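Local coordinates for pyruvate kinase 1 (Trypanosoma brucei brucei, PDB 4KCT) that transfers phosphate from phosphoenolpyruvate to ADP, giving pyruvate and ATP, and also has an intrinsic decarboxylase activity, at the interface of chains A and B. Residues are numbered along the deposited sequence; one frame, centred on the assembly and turned at random. Chains: chain A/B, Pyruvate kinase 1.

The interface of chains A and B. Residues chain A 263, 297-299, 312-313, 316; chain B 311-312, 315.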
ATOM      1  N   ARG A 263      22.000 -23.548 -11.936  1.00 14.10           N
ATOM      2  CA  ARG A 263      22.944 -22.764 -11.141  1.00 16.43           C
ATOM      3  C   ARG A 263      24.393 -23.233 -11.231  1.00 16.62           C
ATOM      4  O   ARG A 263      25.294 -22.477 -10.912  1.00 16.91           O
ATOM      5  CB  ARG A 263      22.503 -22.707  -9.687  1.00 14.23           C
ATOM      6  CG  ARG A 263      21.194 -21.949  -9.522  1.00 13.70           C
ATOM      7  CD  ARG A 263      20.869 -21.780  -8.057  1.00 13.52           C
ATOM      8  NE  ARG A 263      20.959 -23.045  -7.316  1.00 14.47           N
ATOM      9  CZ  ARG A 263      20.714 -23.140  -6.017  1.00 14.99           C
ATOM     10  NH1 ARG A 263      20.353 -22.057  -5.344  1.00 14.30           N
ATOM     11  NH2 ARG A 263      20.977 -24.270  -5.361  1.00 16.96           N
ATOM     12  N   THR A 297      20.549 -27.591  -8.730  1.00 17.17           N
ATOM     13  CA  THR A 297      22.000 -27.787  -8.624  1.00 17.65           C
ATOM     14  C   THR A 297      22.557 -27.465  -7.240  1.00 16.94           C
ATOM     15  O   THR A 297      22.394 -26.349  -6.718  1.00 18.09           O
ATOM     16  CB  THR A 297      22.790 -27.066  -9.732  1.00 19.37           C
ATOM     17  OG1 THR A 297      22.397 -27.595 -11.008  1.00 21.67           O
ATOM     18  CG2 THR A 297      24.309 -27.296  -9.519  1.00 19.63           C
ATOM     19  N   GLN A 298      23.076 -28.504  -6.599  1.00 15.95           N
ATOM     20  CA  GLN A 298      23.685 -28.415  -5.268  1.00 17.92           C
ATOM     21  C   GLN A 298      22.765 -27.967  -4.150  1.00 19.53           C
ATOM     22  O   GLN A 298      23.246 -27.621  -3.054  1.00 22.18           O
ATOM     23  CB  GLN A 298      24.962 -27.569  -5.296  1.00 19.17           C
ATOM     24  CG  GLN A 298      26.086 -28.191  -6.143  1.00 18.99           C
ATOM     25  CD  GLN A 298      27.380 -27.379  -6.059  1.00 22.77           C
ATOM     26  OE1 GLN A 298      27.341 -26.164  -5.934  1.00 17.50           O
ATOM     27  NE2 GLN A 298      28.509 -28.078  -5.911  1.00 26.38           N
ATOM     28  N   MET A 299      21.470 -28.222  -4.306  1.00 16.23           N
ATOM     29  CA  MET A 299      20.539 -27.796  -3.284  1.00 17.63           C
ATOM     30  C   MET A 299      20.749 -28.540  -1.971  1.00 17.66           C
ATOM     31  O   MET A 299      20.647 -27.951  -0.920  1.00 16.54           O
ATOM     32  CB  MET A 299      19.090 -27.917  -3.765  1.00 16.86           C
ATOM     33  CG  MET A 299      18.869 -27.163  -5.080  1.00 19.86           C
ATOM     34  SD  MET A 299      17.169 -26.591  -5.230  1.00 22.13           S
ATOM     35  CE  MET A 299      17.134 -25.202  -4.105  1.00 18.20           C
ATOM     36  N   ALA A 312      23.045 -24.580   5.524  1.00 14.40           N
ATOM     37  CA  ALA A 312      22.949 -23.738   4.292  1.00 14.58           C
ATOM     38  C   ALA A 312      22.056 -24.418   3.276  1.00 16.30           C
ATOM     39  O   ALA A 312      21.324 -23.760   2.543  1.00 14.98           O
ATOM     40  CB  ALA A 312      24.338 -23.526   3.675  1.00 13.82           C
ATOM     41  N   GLU A 313      22.135 -25.749   3.215  1.00 14.47           N
ATOM     42  CA  GLU A 313      21.336 -26.502   2.270  1.00 14.92           C
ATOM     43  C   GLU A 313      19.847 -26.427   2.587  1.00 15.69           C
ATOM     44  O   GLU A 313      18.996 -26.241   1.687  1.00 13.67           O
ATOM     45  CB  GLU A 313      21.845 -27.958   2.184  1.00 15.75           C
ATOM     46  CG  GLU A 313      23.097 -28.036   1.320  1.00 17.67           C
ATOM     47  CD  GLU A 313      23.963 -29.267   1.578  1.00 19.18           C
ATOM     48  OE1 GLU A 313      23.603 -30.113   2.458  1.00 19.71           O
ATOM     49  OE2 GLU A 313      25.053 -29.339   0.948  1.00 18.48           O
ATOM     50  N   ASP A 316      18.710 -22.996   1.511  1.00 14.47           N
ATOM     51  CA  ASP A 316      18.652 -22.889   0.050  1.00 14.61           C
ATOM     52  C   ASP A 316      17.320 -23.443  -0.488  1.00 14.52           C
ATOM     53  O   ASP A 316      16.665 -22.815  -1.349  1.00 16.47           O
ATOM     54  CB  ASP A 316      19.825 -23.682  -0.555  1.00 14.60           C
ATOM     55  CG  ASP A 316      19.983 -23.458  -2.065  1.00 16.82           C
ATOM     56  OD1 ASP A 316      19.846 -22.309  -2.548  1.00 18.48           O
ATOM     57  OD2 ASP A 316      20.214 -24.448  -2.776  1.00 17.03           O
TER
ATOM     58  N   ARG B 311      26.494 -23.845  -4.480  1.00 15.31           N
ATOM     59  CA  ARG B 311      25.436 -22.903  -4.814  1.00 15.11           C
ATOM     60  C   ARG B 311      24.504 -22.661  -3.602  1.00 15.94           C
ATOM     61  O   ARG B 311      24.043 -21.553  -3.397  1.00 14.92           O
ATOM     62  CB  ARG B 311      24.628 -23.410  -6.026  1.00 15.17           C
ATOM     63  CG  ARG B 311      25.495 -23.703  -7.261  1.00 17.36           C
ATOM     64  CD  ARG B 311      26.215 -22.458  -7.739  1.00 17.74           C
ATOM     65  NE  ARG B 311      27.051 -22.758  -8.897  1.00 23.77           N
ATOM     66  CZ  ARG B 311      28.362 -22.997  -8.835  1.00 29.62           C
ATOM     67  NH1 ARG B 311      29.016 -22.865  -7.674  1.00 31.53           N
ATOM     68  NH2 ARG B 311      29.030 -23.302  -9.938  1.00 23.05           N
ATOM     69  N   ALA B 312      24.271 -23.691  -2.790  1.00 14.07           N
ATOM     70  CA  ALA B 312      23.414 -23.548  -1.592  1.00 14.94           C
ATOM     71  C   ALA B 312      24.062 -22.614  -0.548  1.00 14.32           C
ATOM     72  O   ALA B 312      23.386 -21.848   0.146  1.00 13.45           O
ATOM     73  CB  ALA B 312      23.132 -24.920  -0.966  1.00 13.83           C
ATOM     74  N   SER B 315      23.738 -18.968  -1.635  1.00 15.66           N
ATOM     75  CA  SER B 315      22.351 -18.619  -1.381  1.00 17.05           C
ATOM     76  C   SER B 315      22.103 -18.369   0.115  1.00 15.42           C
ATOM     77  O   SER B 315      21.390 -17.430   0.495  1.00 15.73           O
ATOM     78  CB  SER B 315      21.451 -19.764  -1.882  1.00 19.39           C
ATOM     79  OG  SER B 315      20.161 -19.671  -1.357  1.00 25.90           O
TER
HETATM   80  O   HOH W   1      17.657 -20.848  -3.003  1.00 19.10           O
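The guanidinium of A:Arg263 has B:Arg311 CB over one face, 3.6 Å above the plane and displaced from its centre, while A:Thr297 O and the carboxylate of A:Asp316 lie in plane at its edge. The B:Arg311 guanidinium, turned 67° from it, meets the backbone carbonyl of A:Arg263 at its own edge. This subunit contact in the pyruvate kinase tetramer illustrates how an arginine fixed within one chain can serve as a platform for the other. NH1 and NH2 of A:Arg263 each take one carboxylate oxygen of A:Asp316: NH1 reaches OD1, and NH2 forms a salt bridge to OD2 at 2.7 Å, both on syn lone pairs. NH2 also donates to A:Thr297 O (2.9 Å), which further fixes the plane's rotation.

B:Arg311, at the start of helix 311-323, runs antiparallel alongside A:Arg263. A bend at chi2 (-61°) turns its chain so that NE donates to A:Arg263 O at 2.7 Å, from above the carbonyl plane. Its backbone N, in the first turn of the helix, donates to the side-chain oxygen OE1 of A:Gln298 (2.9 Å). The next residue, B:Ala312, packs its CA against A:Asp316 CG at 3.5 Å. Because A:Arg263 is an active-site residue that lines the pyruvate pocket, this contact may couple subunit packing to catalysis. One turn on, B:Ser315 OG, anti to its backbone N (chi1 164°), donates to the anti side of A:Asp316 OD1 (2.9 Å), and water 1 lies 2.7 Å from that same OD1.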